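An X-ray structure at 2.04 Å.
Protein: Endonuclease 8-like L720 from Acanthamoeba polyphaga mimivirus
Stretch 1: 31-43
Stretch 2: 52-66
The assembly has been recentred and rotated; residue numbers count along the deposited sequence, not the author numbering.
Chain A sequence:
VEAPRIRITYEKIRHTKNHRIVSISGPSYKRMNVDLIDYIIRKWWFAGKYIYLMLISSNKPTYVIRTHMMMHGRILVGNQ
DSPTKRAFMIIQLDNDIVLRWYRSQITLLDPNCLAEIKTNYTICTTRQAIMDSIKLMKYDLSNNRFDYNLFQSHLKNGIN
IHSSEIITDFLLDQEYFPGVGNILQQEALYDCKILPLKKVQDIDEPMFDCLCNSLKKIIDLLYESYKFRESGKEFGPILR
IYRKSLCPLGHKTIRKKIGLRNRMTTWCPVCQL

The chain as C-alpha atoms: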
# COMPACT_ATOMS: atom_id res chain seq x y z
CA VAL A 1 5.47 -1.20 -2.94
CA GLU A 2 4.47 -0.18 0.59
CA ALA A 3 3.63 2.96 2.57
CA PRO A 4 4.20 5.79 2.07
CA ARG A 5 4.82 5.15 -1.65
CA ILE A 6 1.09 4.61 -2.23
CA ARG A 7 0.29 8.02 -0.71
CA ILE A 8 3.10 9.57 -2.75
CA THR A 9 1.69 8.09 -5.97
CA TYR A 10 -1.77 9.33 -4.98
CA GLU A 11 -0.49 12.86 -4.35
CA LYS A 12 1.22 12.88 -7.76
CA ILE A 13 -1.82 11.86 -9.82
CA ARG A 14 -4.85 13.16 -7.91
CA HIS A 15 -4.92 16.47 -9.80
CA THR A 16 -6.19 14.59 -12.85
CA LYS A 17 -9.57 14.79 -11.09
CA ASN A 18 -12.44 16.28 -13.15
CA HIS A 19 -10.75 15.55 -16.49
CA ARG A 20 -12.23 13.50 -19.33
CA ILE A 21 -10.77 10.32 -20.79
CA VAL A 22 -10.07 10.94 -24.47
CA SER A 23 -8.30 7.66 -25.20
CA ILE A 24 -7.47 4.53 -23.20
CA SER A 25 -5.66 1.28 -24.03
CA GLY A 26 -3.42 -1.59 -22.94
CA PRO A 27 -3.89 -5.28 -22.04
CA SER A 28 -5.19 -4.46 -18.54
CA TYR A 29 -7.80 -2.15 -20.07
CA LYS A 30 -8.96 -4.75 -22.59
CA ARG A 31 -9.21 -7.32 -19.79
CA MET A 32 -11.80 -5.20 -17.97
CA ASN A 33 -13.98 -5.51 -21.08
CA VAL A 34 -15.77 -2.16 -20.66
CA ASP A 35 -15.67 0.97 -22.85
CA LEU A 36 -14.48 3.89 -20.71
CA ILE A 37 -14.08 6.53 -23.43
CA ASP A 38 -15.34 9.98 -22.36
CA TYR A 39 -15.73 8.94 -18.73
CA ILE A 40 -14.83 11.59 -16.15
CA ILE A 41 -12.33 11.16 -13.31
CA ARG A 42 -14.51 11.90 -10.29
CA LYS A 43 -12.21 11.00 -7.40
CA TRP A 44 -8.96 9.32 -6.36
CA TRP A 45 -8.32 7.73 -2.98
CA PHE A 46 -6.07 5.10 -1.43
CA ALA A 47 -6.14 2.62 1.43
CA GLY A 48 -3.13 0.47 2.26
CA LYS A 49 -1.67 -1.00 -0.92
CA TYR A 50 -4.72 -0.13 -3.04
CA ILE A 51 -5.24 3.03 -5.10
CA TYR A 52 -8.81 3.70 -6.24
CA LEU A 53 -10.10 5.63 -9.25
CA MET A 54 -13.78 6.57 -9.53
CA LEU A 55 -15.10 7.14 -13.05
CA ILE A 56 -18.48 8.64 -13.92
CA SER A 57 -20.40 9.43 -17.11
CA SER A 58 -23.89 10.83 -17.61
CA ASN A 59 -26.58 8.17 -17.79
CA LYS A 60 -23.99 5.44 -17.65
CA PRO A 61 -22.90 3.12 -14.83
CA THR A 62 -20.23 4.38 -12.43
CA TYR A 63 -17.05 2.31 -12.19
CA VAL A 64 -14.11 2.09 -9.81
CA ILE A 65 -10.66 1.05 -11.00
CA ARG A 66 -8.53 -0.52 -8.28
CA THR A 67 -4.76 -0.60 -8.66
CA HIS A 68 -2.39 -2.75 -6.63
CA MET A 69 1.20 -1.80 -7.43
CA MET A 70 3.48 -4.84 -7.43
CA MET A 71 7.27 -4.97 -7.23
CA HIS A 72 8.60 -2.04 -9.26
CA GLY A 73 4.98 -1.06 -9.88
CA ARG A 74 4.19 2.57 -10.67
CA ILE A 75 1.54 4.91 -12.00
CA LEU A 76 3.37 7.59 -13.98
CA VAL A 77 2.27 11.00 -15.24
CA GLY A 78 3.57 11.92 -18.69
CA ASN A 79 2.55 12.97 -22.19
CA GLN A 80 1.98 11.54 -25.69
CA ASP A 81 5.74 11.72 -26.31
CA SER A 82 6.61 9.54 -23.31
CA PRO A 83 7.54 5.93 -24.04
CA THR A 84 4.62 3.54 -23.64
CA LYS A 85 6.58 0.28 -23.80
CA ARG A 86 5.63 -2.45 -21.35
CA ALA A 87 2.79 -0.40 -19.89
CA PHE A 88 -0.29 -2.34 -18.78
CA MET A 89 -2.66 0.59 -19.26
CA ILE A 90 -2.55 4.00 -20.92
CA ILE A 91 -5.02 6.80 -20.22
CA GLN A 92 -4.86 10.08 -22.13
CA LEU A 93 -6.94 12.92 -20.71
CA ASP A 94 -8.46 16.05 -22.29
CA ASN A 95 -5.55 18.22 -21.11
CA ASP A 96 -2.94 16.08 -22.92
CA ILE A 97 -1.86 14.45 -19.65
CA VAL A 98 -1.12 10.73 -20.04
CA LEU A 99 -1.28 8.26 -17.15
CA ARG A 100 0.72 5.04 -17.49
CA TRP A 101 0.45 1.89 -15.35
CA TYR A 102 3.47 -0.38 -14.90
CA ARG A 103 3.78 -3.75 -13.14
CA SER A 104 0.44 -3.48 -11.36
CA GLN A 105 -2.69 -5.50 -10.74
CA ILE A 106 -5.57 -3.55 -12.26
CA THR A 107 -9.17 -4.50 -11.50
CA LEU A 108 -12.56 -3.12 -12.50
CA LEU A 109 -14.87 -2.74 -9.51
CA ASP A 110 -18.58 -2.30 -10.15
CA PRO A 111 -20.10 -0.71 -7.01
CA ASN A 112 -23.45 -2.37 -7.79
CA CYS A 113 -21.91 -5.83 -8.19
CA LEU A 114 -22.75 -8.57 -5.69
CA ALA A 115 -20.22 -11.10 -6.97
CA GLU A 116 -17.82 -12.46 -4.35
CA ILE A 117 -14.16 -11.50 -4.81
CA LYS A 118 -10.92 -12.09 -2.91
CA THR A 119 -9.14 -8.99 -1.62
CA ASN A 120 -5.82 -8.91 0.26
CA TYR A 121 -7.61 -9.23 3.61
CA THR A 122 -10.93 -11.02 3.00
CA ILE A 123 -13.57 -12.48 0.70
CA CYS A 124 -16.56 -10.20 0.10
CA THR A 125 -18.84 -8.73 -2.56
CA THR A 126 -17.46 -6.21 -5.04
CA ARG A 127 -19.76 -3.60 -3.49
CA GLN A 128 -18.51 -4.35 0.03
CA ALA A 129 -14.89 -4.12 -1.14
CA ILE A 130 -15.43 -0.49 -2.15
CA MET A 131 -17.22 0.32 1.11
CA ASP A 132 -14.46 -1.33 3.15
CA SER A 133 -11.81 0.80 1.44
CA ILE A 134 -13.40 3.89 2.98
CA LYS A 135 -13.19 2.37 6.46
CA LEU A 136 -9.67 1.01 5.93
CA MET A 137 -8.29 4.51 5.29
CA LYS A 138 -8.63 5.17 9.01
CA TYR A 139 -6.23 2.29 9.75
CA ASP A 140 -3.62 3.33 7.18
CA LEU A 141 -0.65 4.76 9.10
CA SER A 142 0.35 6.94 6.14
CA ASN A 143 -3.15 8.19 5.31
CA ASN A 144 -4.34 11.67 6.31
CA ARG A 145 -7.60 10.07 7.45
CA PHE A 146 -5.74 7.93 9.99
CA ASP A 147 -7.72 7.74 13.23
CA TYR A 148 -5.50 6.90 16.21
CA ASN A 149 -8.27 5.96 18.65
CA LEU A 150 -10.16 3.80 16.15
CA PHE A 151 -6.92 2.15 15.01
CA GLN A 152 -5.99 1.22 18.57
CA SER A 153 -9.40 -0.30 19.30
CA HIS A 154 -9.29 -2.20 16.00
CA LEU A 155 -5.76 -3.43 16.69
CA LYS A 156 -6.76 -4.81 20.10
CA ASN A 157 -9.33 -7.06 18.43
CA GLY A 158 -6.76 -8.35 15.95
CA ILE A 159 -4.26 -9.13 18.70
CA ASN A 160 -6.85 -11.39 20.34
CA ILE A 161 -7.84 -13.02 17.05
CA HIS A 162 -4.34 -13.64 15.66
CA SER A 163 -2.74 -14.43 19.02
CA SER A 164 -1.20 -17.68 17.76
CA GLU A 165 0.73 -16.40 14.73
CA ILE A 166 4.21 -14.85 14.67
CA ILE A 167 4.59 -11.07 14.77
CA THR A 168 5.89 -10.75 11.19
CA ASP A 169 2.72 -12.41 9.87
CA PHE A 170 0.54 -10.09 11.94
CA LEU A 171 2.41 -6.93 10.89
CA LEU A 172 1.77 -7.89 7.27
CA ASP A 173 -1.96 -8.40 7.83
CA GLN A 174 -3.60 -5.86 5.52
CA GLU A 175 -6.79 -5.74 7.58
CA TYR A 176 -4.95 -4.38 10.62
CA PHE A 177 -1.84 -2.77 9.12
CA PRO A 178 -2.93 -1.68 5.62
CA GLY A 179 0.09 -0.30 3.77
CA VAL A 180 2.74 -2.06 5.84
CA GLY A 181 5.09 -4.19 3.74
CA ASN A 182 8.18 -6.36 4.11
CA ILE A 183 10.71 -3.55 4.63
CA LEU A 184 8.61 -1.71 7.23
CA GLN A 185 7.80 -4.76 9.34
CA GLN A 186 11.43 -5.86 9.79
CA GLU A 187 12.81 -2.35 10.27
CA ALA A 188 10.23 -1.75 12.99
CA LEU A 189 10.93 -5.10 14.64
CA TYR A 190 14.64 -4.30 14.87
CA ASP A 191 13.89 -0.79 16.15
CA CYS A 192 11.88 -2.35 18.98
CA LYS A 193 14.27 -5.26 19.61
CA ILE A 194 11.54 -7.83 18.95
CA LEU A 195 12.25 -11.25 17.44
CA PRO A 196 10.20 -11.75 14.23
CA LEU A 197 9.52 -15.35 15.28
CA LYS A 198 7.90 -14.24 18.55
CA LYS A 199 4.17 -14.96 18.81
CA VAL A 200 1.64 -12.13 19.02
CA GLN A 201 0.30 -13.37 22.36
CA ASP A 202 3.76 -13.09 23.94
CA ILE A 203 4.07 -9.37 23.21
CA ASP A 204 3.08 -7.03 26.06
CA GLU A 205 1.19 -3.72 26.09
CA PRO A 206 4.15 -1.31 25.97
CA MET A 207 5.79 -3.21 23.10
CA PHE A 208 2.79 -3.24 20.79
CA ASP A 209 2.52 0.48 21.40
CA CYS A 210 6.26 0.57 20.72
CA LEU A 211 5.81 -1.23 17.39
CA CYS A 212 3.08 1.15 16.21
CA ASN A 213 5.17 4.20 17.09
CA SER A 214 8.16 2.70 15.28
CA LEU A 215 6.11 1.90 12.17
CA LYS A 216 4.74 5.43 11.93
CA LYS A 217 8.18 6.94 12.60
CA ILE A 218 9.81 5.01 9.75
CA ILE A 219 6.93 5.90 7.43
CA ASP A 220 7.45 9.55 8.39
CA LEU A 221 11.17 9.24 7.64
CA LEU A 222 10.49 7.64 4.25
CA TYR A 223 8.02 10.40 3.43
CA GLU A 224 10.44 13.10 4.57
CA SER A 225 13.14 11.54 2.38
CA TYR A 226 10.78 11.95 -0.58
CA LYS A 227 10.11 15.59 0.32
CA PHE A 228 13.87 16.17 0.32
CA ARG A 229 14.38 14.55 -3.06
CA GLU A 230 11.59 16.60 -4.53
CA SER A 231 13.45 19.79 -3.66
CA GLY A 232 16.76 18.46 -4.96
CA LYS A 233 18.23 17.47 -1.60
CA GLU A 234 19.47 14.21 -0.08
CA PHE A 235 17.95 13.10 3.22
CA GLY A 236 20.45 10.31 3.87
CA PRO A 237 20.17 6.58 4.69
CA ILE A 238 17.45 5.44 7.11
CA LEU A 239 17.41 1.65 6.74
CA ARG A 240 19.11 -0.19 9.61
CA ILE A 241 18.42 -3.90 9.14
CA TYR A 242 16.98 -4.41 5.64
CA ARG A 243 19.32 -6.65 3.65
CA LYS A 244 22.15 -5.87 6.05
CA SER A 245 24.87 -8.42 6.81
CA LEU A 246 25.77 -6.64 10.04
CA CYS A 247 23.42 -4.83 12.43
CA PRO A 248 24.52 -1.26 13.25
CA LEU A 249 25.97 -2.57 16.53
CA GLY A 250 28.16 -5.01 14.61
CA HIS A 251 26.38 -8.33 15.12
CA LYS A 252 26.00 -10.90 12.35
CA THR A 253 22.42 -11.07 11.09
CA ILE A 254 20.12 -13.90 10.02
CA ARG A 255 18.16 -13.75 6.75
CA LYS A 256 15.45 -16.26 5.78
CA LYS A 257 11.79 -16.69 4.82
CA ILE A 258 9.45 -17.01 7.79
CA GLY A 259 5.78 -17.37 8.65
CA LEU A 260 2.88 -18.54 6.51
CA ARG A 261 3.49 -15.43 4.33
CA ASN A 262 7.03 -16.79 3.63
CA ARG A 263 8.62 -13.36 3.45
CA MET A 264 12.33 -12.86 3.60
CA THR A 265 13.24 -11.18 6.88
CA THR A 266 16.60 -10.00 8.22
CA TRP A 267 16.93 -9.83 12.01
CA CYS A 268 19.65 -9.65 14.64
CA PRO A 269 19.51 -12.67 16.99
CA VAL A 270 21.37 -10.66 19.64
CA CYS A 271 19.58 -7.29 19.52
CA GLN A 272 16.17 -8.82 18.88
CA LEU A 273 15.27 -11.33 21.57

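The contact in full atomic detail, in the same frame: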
# COMPACT_ATOMS: atom_id res chain seq x y z
N ARG A 31 -8.79 -6.26 -20.70
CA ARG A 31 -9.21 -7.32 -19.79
C ARG A 31 -10.48 -6.95 -19.02
O ARG A 31 -11.30 -7.81 -18.73
CB ARG A 31 -8.08 -7.67 -18.81
CG ARG A 31 -8.35 -8.90 -17.95
CD ARG A 31 -7.20 -9.19 -16.99
NE ARG A 31 -5.95 -9.48 -17.69
CZ ARG A 31 -4.89 -8.68 -17.70
NH1 ARG A 31 -4.92 -7.53 -17.03
NH2 ARG A 31 -3.80 -9.03 -18.36
N MET A 32 -10.63 -5.67 -18.71
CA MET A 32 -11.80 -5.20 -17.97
C MET A 32 -13.07 -5.24 -18.82
O MET A 32 -14.18 -5.24 -18.28
CB MET A 32 -11.56 -3.80 -17.41
CG MET A 32 -10.40 -3.73 -16.42
SD MET A 32 -10.24 -2.12 -15.63
CE MET A 32 -10.31 -1.05 -17.06
N ASN A 33 -12.89 -5.26 -20.14
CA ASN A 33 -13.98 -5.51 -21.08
C ASN A 33 -15.13 -4.49 -21.01
O ASN A 33 -16.29 -4.84 -21.21
CB ASN A 33 -14.52 -6.94 -20.89
CG ASN A 33 -15.21 -7.47 -22.14
OD1 ASN A 33 -14.99 -6.98 -23.24
ND2 ASN A 33 -16.04 -8.49 -21.96
N VAL A 34 -14.78 -3.24 -20.72
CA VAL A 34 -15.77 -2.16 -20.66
C VAL A 34 -15.23 -0.91 -21.36
O VAL A 34 -14.07 -0.55 -21.18
CB VAL A 34 -16.14 -1.82 -19.19
CG1 VAL A 34 -16.95 -0.52 -19.12
CG2 VAL A 34 -16.92 -2.96 -18.56
N ASP A 35 -16.07 -0.25 -22.15
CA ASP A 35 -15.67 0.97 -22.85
C ASP A 35 -15.73 2.18 -21.90
O ASP A 35 -16.80 2.55 -21.42
CB ASP A 35 -16.57 1.21 -24.07
CG ASP A 35 -16.15 2.43 -24.87
OD1 ASP A 35 -14.96 2.81 -24.80
OD2 ASP A 35 -17.00 3.00 -25.58
N LEU A 36 -14.57 2.78 -21.65
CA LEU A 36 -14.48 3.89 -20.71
C LEU A 36 -14.20 5.24 -21.37
O LEU A 36 -13.92 6.22 -20.68
CB LEU A 36 -13.41 3.60 -19.65
CG LEU A 36 -13.69 2.44 -18.69
CD1 LEU A 36 -12.52 2.24 -17.73
CD2 LEU A 36 -14.98 2.68 -17.93
N ILE A 37 -14.28 5.28 -22.69
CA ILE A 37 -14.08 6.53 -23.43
C ILE A 37 -15.06 7.60 -22.95
O ILE A 37 -16.23 7.32 -22.73
CB ILE A 37 -14.23 6.32 -24.96
CG1 ILE A 37 -13.17 5.35 -25.47
CG2 ILE A 37 -14.12 7.64 -25.70
CD1 ILE A 37 -11.75 5.85 -25.30
N ASP A 38 -14.54 8.82 -22.76
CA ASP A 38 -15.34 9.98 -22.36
C ASP A 38 -15.89 9.93 -20.93
O ASP A 38 -16.70 10.77 -20.54
CB ASP A 38 -16.47 10.26 -23.36
CG ASP A 38 -15.95 10.65 -24.73
OD1 ASP A 38 -14.89 11.32 -24.79
OD2 ASP A 38 -16.59 10.29 -25.74
N TYR A 39 -15.44 8.95 -20.16
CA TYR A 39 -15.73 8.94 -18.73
C TYR A 39 -14.95 10.06 -18.04
O TYR A 39 -13.92 10.51 -18.55
CB TYR A 39 -15.38 7.59 -18.11
CG TYR A 39 -16.55 6.64 -18.00
CD1 TYR A 39 -17.03 5.96 -19.12
CD2 TYR A 39 -17.17 6.42 -16.78
CE1 TYR A 39 -18.10 5.09 -19.02
CE2 TYR A 39 -18.24 5.55 -16.67
CZ TYR A 39 -18.70 4.89 -17.80
OH TYR A 39 -19.76 4.02 -17.69
N ILE A 40 -15.45 10.51 -16.90
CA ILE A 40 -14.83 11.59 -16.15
C ILE A 40 -14.20 11.06 -14.86
O ILE A 40 -14.82 10.28 -14.14
CB ILE A 40 -15.86 12.67 -15.77
CG1 ILE A 40 -16.63 13.14 -17.00
CG2 ILE A 40 -15.18 13.84 -15.07
CD1 ILE A 40 -15.77 13.83 -18.02
N ILE A 41 -12.97 11.48 -14.58
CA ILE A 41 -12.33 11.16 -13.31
C ILE A 41 -13.00 11.95 -12.19
O ILE A 41 -12.82 13.16 -12.09
CB ILE A 41 -10.83 11.47 -13.33
CG1 ILE A 41 -10.12 10.58 -14.37
CG2 ILE A 41 -10.22 11.26 -11.95
CD1 ILE A 41 -8.61 10.77 -14.40
N ARG A 42 -13.77 11.25 -11.37
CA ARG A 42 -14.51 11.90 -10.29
C ARG A 42 -13.68 12.06 -9.03
O ARG A 42 -13.70 13.11 -8.39
CB ARG A 42 -15.80 11.13 -9.99
CG ARG A 42 -16.59 11.67 -8.80
CD ARG A 42 -16.98 13.13 -9.00
NE ARG A 42 -17.71 13.66 -7.85
CZ ARG A 42 -17.13 14.23 -6.79
NH1 ARG A 42 -15.81 14.33 -6.74
NH2 ARG A 42 -17.87 14.68 -5.79
N LYS A 43 -12.94 11.01 -8.67
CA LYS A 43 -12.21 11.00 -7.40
C LYS A 43 -11.11 9.94 -7.35
O LYS A 43 -11.27 8.84 -7.88
CB LYS A 43 -13.19 10.79 -6.24
CG LYS A 43 -12.57 10.94 -4.86
N TYR A 52 -7.50 3.78 -5.60
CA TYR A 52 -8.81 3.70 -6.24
C TYR A 52 -9.10 4.89 -7.14
O TYR A 52 -8.76 6.03 -6.81
CB TYR A 52 -9.91 3.57 -5.19
CG TYR A 52 -9.84 2.31 -4.35
CD1 TYR A 52 -10.51 1.16 -4.73
CD2 TYR A 52 -9.09 2.27 -3.18
CE1 TYR A 52 -10.45 0.00 -3.97
CE2 TYR A 52 -9.02 1.12 -2.41
CZ TYR A 52 -9.70 -0.01 -2.82
OH TYR A 52 -9.63 -1.16 -2.06
N LEU A 53 -9.75 4.61 -8.26
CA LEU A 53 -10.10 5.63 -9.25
C LEU A 53 -11.58 5.54 -9.61
O LEU A 53 -12.01 4.57 -10.23
CB LEU A 53 -9.23 5.46 -10.50
CG LEU A 53 -9.60 6.27 -11.74
CD1 LEU A 53 -9.58 7.76 -11.43
CD2 LEU A 53 -8.64 5.95 -12.88
N MET A 54 -12.35 6.55 -9.23
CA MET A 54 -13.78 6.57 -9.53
C MET A 54 -14.07 7.28 -10.85
O MET A 54 -13.64 8.42 -11.05
CB MET A 54 -14.56 7.22 -8.39
CG MET A 54 -16.07 7.29 -8.63
SD MET A 54 -16.94 8.11 -7.28
CE MET A 54 -18.62 8.12 -7.90
N LEU A 55 -14.78 6.60 -11.73
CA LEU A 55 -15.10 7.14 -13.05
C LEU A 55 -16.60 7.24 -13.24
O LEU A 55 -17.34 6.28 -13.00
CB LEU A 55 -14.49 6.26 -14.15
CG LEU A 55 -12.98 6.03 -14.10
CD1 LEU A 55 -12.57 5.04 -15.18
CD2 LEU A 55 -12.22 7.34 -14.26
N ILE A 56 -17.06 8.41 -13.67
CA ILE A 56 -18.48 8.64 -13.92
C ILE A 56 -18.74 9.14 -15.34
O ILE A 56 -17.86 9.69 -15.99
CB ILE A 56 -19.08 9.65 -12.92
CG1 ILE A 56 -18.48 11.04 -13.14
CG2 ILE A 56 -18.88 9.19 -11.49
CD1 ILE A 56 -19.06 12.11 -12.24
N SER A 57 -19.97 8.93 -15.81
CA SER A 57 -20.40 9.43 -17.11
C SER A 57 -21.92 9.53 -17.11
O SER A 57 -22.60 8.66 -16.57
CB SER A 57 -19.92 8.50 -18.23
OG SER A 57 -20.12 9.09 -19.50
N SER A 58 -22.46 10.58 -17.72
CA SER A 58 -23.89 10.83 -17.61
C SER A 58 -24.72 9.70 -18.20
O SER A 58 -24.48 9.26 -19.31
CB SER A 58 -24.24 12.14 -18.32
OG SER A 58 -25.55 12.57 -18.00
N ASN A 59 -25.65 9.21 -17.40
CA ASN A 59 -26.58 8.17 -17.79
C ASN A 59 -25.93 6.84 -18.10
O ASN A 59 -26.47 6.00 -18.79
CB ASN A 59 -27.42 8.63 -18.94
CG ASN A 59 -28.73 9.17 -18.47
OD1 ASN A 59 -29.64 8.40 -18.16
ND2 ASN A 59 -28.81 10.48 -18.35
N LYS A 60 -24.76 6.67 -17.52
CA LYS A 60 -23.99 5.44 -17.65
C LYS A 60 -23.57 4.93 -16.27
O LYS A 60 -23.53 5.70 -15.34
CB LYS A 60 -22.73 5.68 -18.48
CG LYS A 60 -22.94 6.02 -19.94
CD LYS A 60 -21.63 5.82 -20.68
CE LYS A 60 -21.63 6.48 -22.04
NZ LYS A 60 -20.68 5.80 -22.94
N PRO A 61 -23.27 3.64 -16.15
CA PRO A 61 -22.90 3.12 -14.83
C PRO A 61 -21.56 3.67 -14.35
O PRO A 61 -20.63 3.85 -15.14
CB PRO A 61 -22.81 1.61 -15.07
CG PRO A 61 -22.58 1.46 -16.53
CD PRO A 61 -23.34 2.58 -17.16
N THR A 62 -21.47 3.94 -13.06
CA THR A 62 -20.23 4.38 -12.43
C THR A 62 -19.32 3.18 -12.21
O THR A 62 -19.78 2.10 -11.85
CB THR A 62 -20.51 5.09 -11.09
OG1 THR A 62 -21.17 6.34 -11.34
CG2 THR A 62 -19.22 5.34 -10.32
N TYR A 63 -18.02 3.37 -12.44
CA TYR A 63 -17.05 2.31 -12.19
C TYR A 63 -15.92 2.77 -11.29
O TYR A 63 -15.62 3.96 -11.20
CB TYR A 63 -16.47 1.79 -13.51
CG TYR A 63 -17.44 0.98 -14.34
CD1 TYR A 63 -17.79 -0.31 -13.97
CD2 TYR A 63 -17.99 1.51 -15.50
CE1 TYR A 63 -18.67 -1.06 -14.73
CE2 TYR A 63 -18.87 0.77 -16.27
CZ TYR A 63 -19.21 -0.51 -15.88
OH TYR A 63 -20.09 -1.24 -16.65
N VAL A 64 -15.30 1.82 -10.61
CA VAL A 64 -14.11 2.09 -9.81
C VAL A 64 -12.97 1.20 -10.28
O VAL A 64 -13.11 -0.03 -10.32
CB VAL A 64 -14.35 1.87 -8.31
CG1 VAL A 64 -13.04 2.01 -7.53
CG2 VAL A 64 -15.40 2.85 -7.79
N ILE A 65 -11.85 1.81 -10.64
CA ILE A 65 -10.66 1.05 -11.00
C ILE A 65 -9.74 0.95 -9.79
O ILE A 65 -9.35 1.96 -9.21
CB ILE A 65 -9.89 1.70 -12.15
CG1 ILE A 65 -10.75 1.72 -13.42
CG2 ILE A 65 -8.59 0.96 -12.41
CD1 ILE A 65 -10.06 2.36 -14.61
N ARG A 66 -9.42 -0.28 -9.40
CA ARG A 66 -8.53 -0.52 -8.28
C ARG A 66 -7.16 -0.96 -8.77
O ARG A 66 -7.04 -1.89 -9.57
CB ARG A 66 -9.10 -1.58 -7.33
CG ARG A 66 -8.29 -1.77 -6.06
CD ARG A 66 -8.74 -3.01 -5.30
NE ARG A 66 -8.37 -4.23 -6.01
CZ ARG A 66 -8.83 -5.44 -5.71
NH1 ARG A 66 -9.70 -5.59 -4.72
NH2 ARG A 66 -8.44 -6.49 -6.41
O HOH W 1 -19.36 2.77 -22.00
O HOH W 2 -17.67 5.11 -23.27
O HOH W 3 -18.80 7.97 -21.80

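Stretch 2 is a β-hairpin, and stretch 1 joins it twice: its strand 40-43 pairs with strand 52-56, and the loop before that strand lies across the hairpin, near the second arm. The first rule is to pair backbones and let alternation sort the side chains. At the start of the hairpin, Y52 contributes little, while buried L53 meets I41, CD1 to CG2 at 3.6 Å.

M54 carries the pairing through a bulge. Its N donates to K43 O at 2.9 Å, and its O accepts from R42 N, also at 2.9 Å, so two residues of stretch 1 face one of stretch 2. The extra residue, R42, has a helical backbone (phi/psi -86/-43) within the strand. Its aliphatic part covers the partner strand, with CG 3.9 Å from M54 SD and CB 3.9 Å from I56 CG2, while the guanidinium leads away; a long, amphipathic chain suits this exposed place.

L55 lies on the buried face with I41, its CD2 3.9 Å from I41 CG1. Its CD1 also meets L36 CD1 at 3.8 Å, so one leucine packs against both strand and loop. I56, on the other face with I40, closes the ladder: I40 N donates to I56 O at 2.7 Å, and I56 N to I40 O at 3.0 Å. Beta-branched isoleucines suit the extended backbone here, and I56 CG1 packs 4.1 Å from I40 CB.

S57 sets its CB over one face of the Y39 ring, 3.6 Å from the centroid and almost on the normal, a CH-pi contact. A type II turn then runs from S57 to K60, with N59 at positive phi. K60 points its CA-to-CB bond toward stretch 1, with CB 3.5 Å from Y39 OH, and its extended chain runs on to three waters, which NZ reaches through weak bonds; one of them donates to D35 O at 2.6 Å and another to I37 O at 2.8 Å.

P61 supplies a carbonyl: Y39 OH donates to P61 O at 2.7 Å. The tyrosine thus spans from the strand pairing to the far side of the turn, and the bond satisfies its hydroxyl in a buried place.

T62 points away. Y63 points toward stretch 1, offering its ring to V34 (CE2 to CG1, 3.7 Å) and L36 (CD2 to CD2, 4.0 Å), with Y39 OH at its edge. V64 is out of reach, but I65 returns, its CD1 4.0 Å from L36 CD1 and 4.2 Å from M32 CE, ending the contact in purely apolar packing.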